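Local coordinates for protein purine nucleoside phosphorylase (Schistosoma mansoni, PDB 6AXA) that probably catalyses the reversible phosphorolysis of purine nucleosides such as inosine and guanosine, giving the free base and ribose 1-phosphate, at residues Gly192-Asn197 against Cys216-Met221; Asn117-Ile122 against Ser241-Asn246. All coordinates share one frame; numbering follows the deposited sequence.

Contact 1 of 2, residues Gly192-Asn197 against Cys216-Met221; sequences GVYAFN and CDVVGM. With D4Y ((3S)-5-fluoro-3-hydroxy-1,3-dihydro-2H-indol-2-one), chain J.
Tyr194, Ala195 and Phe196 pair in parallel with Val218, Val219 and Gly220. The axes of strands 192-196 and 218-220 approach to 4.6 Å and meet at 32°. Ala195 N donates to Val218 O, Ala195 O accepts from Gly220 N, and Asn197 N donates to Gly220 O. At the other end Val193 O takes two donors, Asp217 N at 3.0 Å and Val218 N at 3.2 Å.

Asp217 adds a side-chain bond there. Its CG lies beside its own backbone N (chi1 -61°), which brings OD2 to 2.8 Å from Val193 N. The bond is fairly straight (166°) and uses the OD2 lone pair turned away from OD1.

The Tyr194 ring lies against Gly220, which has no side chain in the way. Gly220 N sits over one ring face, and Tyr194 OH comes to 3.1 Å from Gly220 CA. That hydroxyl is hydrogen-bonded to Ser222 N. Val218 CG2 packs near Tyr194 CD1, the two side chains crossing at about a right angle. On the other sheet face Ala195 CB touches Cys216 SG at 3.6 Å. Gly220 O meets the Phe196 ring at its edge, in plane.

Asn197 CB rests on Val219 CG2. Its ND2 donates to O1 of the fluoro-hydroxy-indolone at 3.1 Å and also to Thr201 O, which steadies the amide. Met221 runs alongside Asn197, its CE 3.6 Å from ligand O1. Glu203 OE1 is also hydrogen-bonded to the ligand, and Phe161 of a second subunit packs on Met221.

Strand 189-196, helix 205-213 and strand 218-220 form a beta-alpha-beta crossover. The C-terminal ends of its two strands line what is probably the purine-base pocket, as in other trimeric purine nucleoside phosphorylases.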
loop_
_atom_site.group_PDB
_atom_site.type_symbol
_atom_site.label_atom_id
_atom_site.label_comp_id
_atom_site.label_asym_id
_atom_site.label_seq_id
_atom_site.Cartn_x
_atom_site.Cartn_y
_atom_site.Cartn_z
ATOM N N GLY A 192 8.929 -22.104 -4.377
ATOM C CA GLY A 192 7.814 -21.421 -3.745
ATOM C C GLY A 192 7.607 -19.975 -4.169
ATOM O O GLY A 192 8.389 -19.389 -4.932
ATOM N N VAL A 193 6.489 -19.436 -3.678
ATOM C CA VAL A 193 6.017 -18.062 -3.953
ATOM C C VAL A 193 6.482 -17.115 -2.841
ATOM O O VAL A 193 6.239 -17.367 -1.651
ATOM C CB VAL A 193 4.476 -18.040 -4.072
ATOM C CG1 VAL A 193 3.929 -16.592 -4.232
ATOM C CG2 VAL A 193 4.000 -18.938 -5.239
ATOM N N TYR A 194 7.107 -15.998 -3.228
ATOM C CA TYR A 194 7.660 -15.001 -2.307
ATOM C C TYR A 194 6.704 -13.833 -2.128
ATOM O O TYR A 194 6.332 -13.169 -3.113
ATOM C CB TYR A 194 8.979 -14.488 -2.866
ATOM C CG TYR A 194 9.769 -13.448 -2.056
ATOM C CD1 TYR A 194 10.885 -13.830 -1.289
ATOM C CD2 TYR A 194 9.485 -12.107 -2.134
ATOM C CE1 TYR A 194 11.658 -12.880 -0.582
ATOM C CE2 TYR A 194 10.256 -11.134 -1.434
ATOM C CZ TYR A 194 11.337 -11.519 -0.672
ATOM O OH TYR A 194 12.127 -10.604 0.015
ATOM N N ALA A 195 6.328 -13.561 -0.878
ATOM C CA ALA A 195 5.536 -12.364 -0.531
ATOM C C ALA A 195 6.463 -11.215 -0.166
ATOM O O ALA A 195 7.298 -11.358 0.726
ATOM C CB ALA A 195 4.622 -12.632 0.663
ATOM N N PHE A 196 6.266 -10.052 -0.795
ATOM C CA PHE A 196 7.056 -8.847 -0.506
ATOM C C PHE A 196 6.340 -8.080 0.600
ATOM O O PHE A 196 5.276 -7.503 0.367
ATOM C CB PHE A 196 7.220 -8.027 -1.794
ATOM C CG PHE A 196 8.029 -6.740 -1.662
ATOM C CD1 PHE A 196 8.888 -6.529 -0.602
ATOM C CD2 PHE A 196 7.893 -5.706 -2.634
ATOM C CE1 PHE A 196 9.645 -5.336 -0.505
ATOM C CE2 PHE A 196 8.609 -4.525 -2.523
ATOM C CZ PHE A 196 9.480 -4.316 -1.458
ATOM N N ASN A 197 6.907 -8.128 1.816
ATOM C CA ASN A 197 6.553 -7.262 2.953
ATOM C C ASN A 197 7.427 -6.013 2.889
ATOM O O ASN A 197 8.642 -6.094 3.053
ATOM C CB ASN A 197 6.809 -8.050 4.252
ATOM C CG ASN A 197 6.778 -7.213 5.521
ATOM O OD1 ASN A 197 6.090 -6.182 5.646
ATOM N ND2 ASN A 197 7.537 -7.706 6.527
ATOM N N CYS A 216 1.023 -17.788 0.029
ATOM C CA CYS A 216 2.425 -17.404 0.086
ATOM C C CYS A 216 3.215 -18.518 0.746
ATOM O O CYS A 216 2.761 -19.119 1.725
ATOM C CB CYS A 216 2.615 -16.103 0.882
ATOM S SG CYS A 216 1.647 -14.704 0.260
ATOM N N ASP A 217 4.410 -18.792 0.224
ATOM C CA ASP A 217 5.276 -19.794 0.827
ATOM C C ASP A 217 6.367 -19.202 1.720
ATOM O O ASP A 217 6.744 -19.843 2.706
ATOM C CB ASP A 217 5.931 -20.665 -0.254
ATOM C CG ASP A 217 4.878 -21.428 -1.100
ATOM O OD1 ASP A 217 4.039 -22.120 -0.484
ATOM O OD2 ASP A 217 4.861 -21.312 -2.348
ATOM N N VAL A 218 6.872 -18.002 1.405
ATOM C CA VAL A 218 7.934 -17.325 2.161
ATOM C C VAL A 218 7.623 -15.830 2.134
ATOM O O VAL A 218 6.846 -15.361 1.303
ATOM C CB VAL A 218 9.355 -17.601 1.584
ATOM C CG1 VAL A 218 9.597 -19.100 1.417
ATOM C CG2 VAL A 218 9.555 -16.932 0.233
ATOM N N VAL A 219 8.240 -15.070 3.060
ATOM C CA VAL A 219 8.028 -13.620 3.153
ATOM C C VAL A 219 9.359 -12.902 3.399
ATOM O O VAL A 219 10.176 -13.338 4.225
ATOM C CB VAL A 219 6.985 -13.263 4.246
ATOM C CG1 VAL A 219 7.347 -13.869 5.592
ATOM C CG2 VAL A 219 6.774 -11.734 4.336
ATOM N N GLY A 220 9.610 -11.825 2.633
ATOM C CA GLY A 220 10.792 -10.987 2.819
ATOM C C GLY A 220 10.590 -9.535 2.403
ATOM O O GLY A 220 9.555 -9.177 1.840
ATOM N N MET A 221 11.632 -8.714 2.661
ATOM C CA MET A 221 11.595 -7.264 2.467
ATOM C C MET A 221 12.455 -6.758 1.306
ATOM O O MET A 221 12.797 -5.569 1.279
ATOM C CB MET A 221 12.043 -6.550 3.759
ATOM C CG MET A 221 11.278 -6.913 4.995
ATOM S SD MET A 221 12.109 -6.229 6.494
ATOM C CE MET A 221 11.325 -7.223 7.779
HETATM C C7 D4Y J . 12.425 -11.935 6.989
HETATM C C4 D4Y J . 12.836 -13.903 8.857
HETATM C C5 D4Y J . 13.849 -13.532 8.009
HETATM C C6 D4Y J . 13.662 -12.557 7.053
HETATM C C3 D4Y J . 11.582 -13.307 8.770
HETATM C C2 D4Y J . 11.404 -12.327 7.821
HETATM C C1 D4Y J . 10.485 -10.704 6.569
HETATM F F D4Y J . 15.053 -14.129 8.104
HETATM C C D4Y J . 11.860 -11.003 5.970
HETATM O O D4Y J . 12.673 -9.912 5.591
HETATM N N D4Y J . 10.283 -11.618 7.535
HETATM O O1 D4Y J . 9.650 -9.897 6.127
#

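Contact 2 of 2, residues Asn117-Ile122 against Ser241-Asn246; sequences NLAGGI and SLIANN. With D4Y ((3S)-5-fluoro-3-hydroxy-1,3-dihydro-2H-indol-2-one), chain J; DMS (dimethyl sulfoxide), chain E.
Asn117 and Ser241 join by their side chains at the tight end of the contact. Ser241 OG donates to Asn117 OD1 at 2.7 Å, in the amide plane and on a lone pair. Asn117 CG stands between its backbone N and carbonyl carbon (chi1 63°), which turns the amide across to the serine; Thr223 OG1 holds its ND2. On the opposite sheet face Leu118 and Leu242 lie side by side, their CD2 atoms 3.9 Å apart. These are two parallel strands of the central sheet of the phosphorylase fold, bonded from Leu242 N to Asn117 O and from Ala119 N to Leu242 O. A beta bulge then shifts the register by one. Ala119 still pairs with Ile243, but Gly121 pairs with Asn246, and Gly121 N donates to Asn245 O at 2.8 Å.

Past the bulge the side chains meet less. Asn245 OD1 comes no nearer to the other strand than Gly120 CA, and it has no hydrogen-bond partner in the model. Asp250 OD2 holds Asn245 ND2. The ligand lies against this part, its atom F 3.2 Å from Ala244 CB. Leu118 N donates to a dimethyl sulfoxide, probably from the crystallisation liquor.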
loop_
_atom_site.group_PDB
_atom_site.type_symbol
_atom_site.label_atom_id
_atom_site.label_comp_id
_atom_site.label_asym_id
_atom_site.label_seq_id
_atom_site.Cartn_x
_atom_site.Cartn_y
_atom_site.Cartn_z
ATOM N N ASN A 117 18.524 -13.923 -0.711
ATOM C CA ASN A 117 17.947 -13.160 0.402
ATOM C C ASN A 117 17.696 -14.086 1.594
ATOM O O ASN A 117 17.747 -15.317 1.470
ATOM C CB ASN A 117 16.637 -12.439 -0.013
ATOM C CG ASN A 117 15.516 -13.376 -0.412
ATOM O OD1 ASN A 117 15.053 -14.210 0.371
ATOM N ND2 ASN A 117 15.031 -13.228 -1.652
ATOM N N LEU A 118 17.456 -13.471 2.756
ATOM C CA LEU A 118 16.940 -14.147 3.951
ATOM C C LEU A 118 15.434 -13.909 4.072
ATOM O O LEU A 118 14.950 -12.792 3.825
ATOM C CB LEU A 118 17.671 -13.645 5.186
ATOM C CG LEU A 118 19.088 -14.220 5.391
ATOM C CD1 LEU A 118 19.927 -13.214 6.110
ATOM C CD2 LEU A 118 18.966 -15.457 6.208
ATOM N N ALA A 119 14.680 -14.959 4.414
ATOM C CA ALA A 119 13.216 -14.874 4.446
ATOM C C ALA A 119 12.620 -15.708 5.578
ATOM O O ALA A 119 13.261 -16.616 6.103
ATOM C CB ALA A 119 12.612 -15.336 3.114
ATOM N N GLY A 120 11.371 -15.385 5.936
ATOM C CA GLY A 120 10.589 -16.209 6.862
ATOM C C GLY A 120 9.765 -17.259 6.127
ATOM O O GLY A 120 9.242 -17.018 5.030
ATOM N N GLY A 121 9.672 -18.443 6.736
ATOM C CA GLY A 121 8.887 -19.521 6.185
ATOM C C GLY A 121 7.420 -19.428 6.582
ATOM O O GLY A 121 7.091 -19.225 7.741
ATOM N N ILE A 122 6.535 -19.629 5.593
ATOM C CA ILE A 122 5.091 -19.684 5.794
ATOM C C ILE A 122 4.559 -21.102 5.536
ATOM O O ILE A 122 3.849 -21.676 6.362
ATOM C CB ILE A 122 4.375 -18.656 4.883
ATOM C CG1 ILE A 122 4.869 -17.195 5.116
ATOM C CG2 ILE A 122 2.888 -18.786 5.048
ATOM C CD1 ILE A 122 4.560 -16.614 6.488
ATOM N N SER A 241 15.812 -17.883 -1.707
ATOM C CA SER A 241 15.648 -17.502 -0.297
ATOM C C SER A 241 16.283 -18.548 0.630
ATOM O O SER A 241 16.135 -19.759 0.419
ATOM C CB SER A 241 14.171 -17.351 0.079
ATOM O OG SER A 241 13.527 -16.238 -0.521
ATOM N N LEU A 242 17.003 -18.080 1.652
ATOM C CA LEU A 242 17.420 -18.895 2.795
ATOM C C LEU A 242 16.436 -18.661 3.944
ATOM O O LEU A 242 16.212 -17.508 4.345
ATOM C CB LEU A 242 18.840 -18.538 3.240
ATOM C CG LEU A 242 19.324 -19.107 4.589
ATOM C CD1 LEU A 242 19.314 -20.644 4.629
ATOM C CD2 LEU A 242 20.782 -18.667 4.908
ATOM N N ILE A 243 15.812 -19.736 4.431
ATOM C CA ILE A 243 14.732 -19.664 5.417
ATOM C C ILE A 243 15.334 -19.613 6.828
ATOM O O ILE A 243 16.120 -20.480 7.219
ATOM C CB ILE A 243 13.781 -20.868 5.259
ATOM C CG1 ILE A 243 13.190 -20.956 3.847
ATOM C CG2 ILE A 243 12.674 -20.866 6.328
ATOM C CD1 ILE A 243 12.486 -19.660 3.372
ATOM N N ALA A 244 14.996 -18.568 7.595
ATOM C CA ALA A 244 15.534 -18.450 8.952
ATOM C C ALA A 244 14.654 -19.104 10.018
ATOM O O ALA A 244 15.167 -19.470 11.076
ATOM C CB ALA A 244 15.732 -16.967 9.292
ATOM N N ASN A 245 13.364 -19.303 9.739
ATOM C CA ASN A 245 12.386 -19.741 10.731
ATOM C C ASN A 245 11.101 -20.110 10.009
ATOM O O ASN A 245 10.926 -19.771 8.835
ATOM C CB ASN A 245 12.122 -18.627 11.755
ATOM C CG ASN A 245 11.394 -17.419 11.156
ATOM O OD1 ASN A 245 11.849 -16.812 10.178
ATOM N ND2 ASN A 245 10.241 -17.056 11.750
ATOM N N ASN A 246 10.142 -20.714 10.751
ATOM C CA ASN A 246 8.771 -20.843 10.250
ATOM C C ASN A 246 7.841 -19.980 11.119
ATOM O O ASN A 246 7.606 -20.306 12.294
ATOM C CB ASN A 246 8.330 -22.311 10.249
ATOM C CG ASN A 246 7.008 -22.496 9.556
ATOM O OD1 ASN A 246 5.979 -22.034 10.053
ATOM N ND2 ASN A 246 7.027 -23.114 8.362
HETATM C C7 D4Y J . 12.425 -11.935 6.989
HETATM C C4 D4Y J . 12.836 -13.903 8.857
HETATM C C5 D4Y J . 13.849 -13.532 8.009
HETATM C C6 D4Y J . 13.662 -12.557 7.053
HETATM C C3 D4Y J . 11.582 -13.307 8.770
HETATM C C2 D4Y J . 11.404 -12.327 7.821
HETATM C C1 D4Y J . 10.485 -10.704 6.569
HETATM F F D4Y J . 15.053 -14.129 8.104
HETATM C C D4Y J . 11.860 -11.003 5.970
HETATM O O D4Y J . 12.673 -9.912 5.591
HETATM N N D4Y J . 10.283 -11.618 7.535
HETATM O O1 D4Y J . 9.650 -9.897 6.127
HETATM S S DMS E . 18.092 -9.501 2.405
HETATM O O DMS E . 18.523 -10.863 2.814
HETATM C C1 DMS E . 16.319 -9.379 2.152
HETATM C C2 DMS E . 18.276 -8.504 3.872
#

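Overall arrangement
Following the chain from the N terminus, four strands (29-31, 47-51, 69-75 and 78-84) come before strand 112-121, which gives the earlier half of contact 2. Strands 131-139 and 189-196 follow. Contact 1 closes a short loop of 18 residues through helix 205-213 to strand 218-220. Strand 236-246 then returns to strand 112-121, so contact 2 closes a loop of 118 residues that contains contact 1. The loops nest and do not cross. Strand 218-220 is the link: it pairs in parallel with 189-196 and runs antiparallel beside 112-121, where Val219 O probably accepts from Gly120 N and Asp217 O from Ile122 N. Both contacts border the indolone ligand, their centres about 9 Å apart.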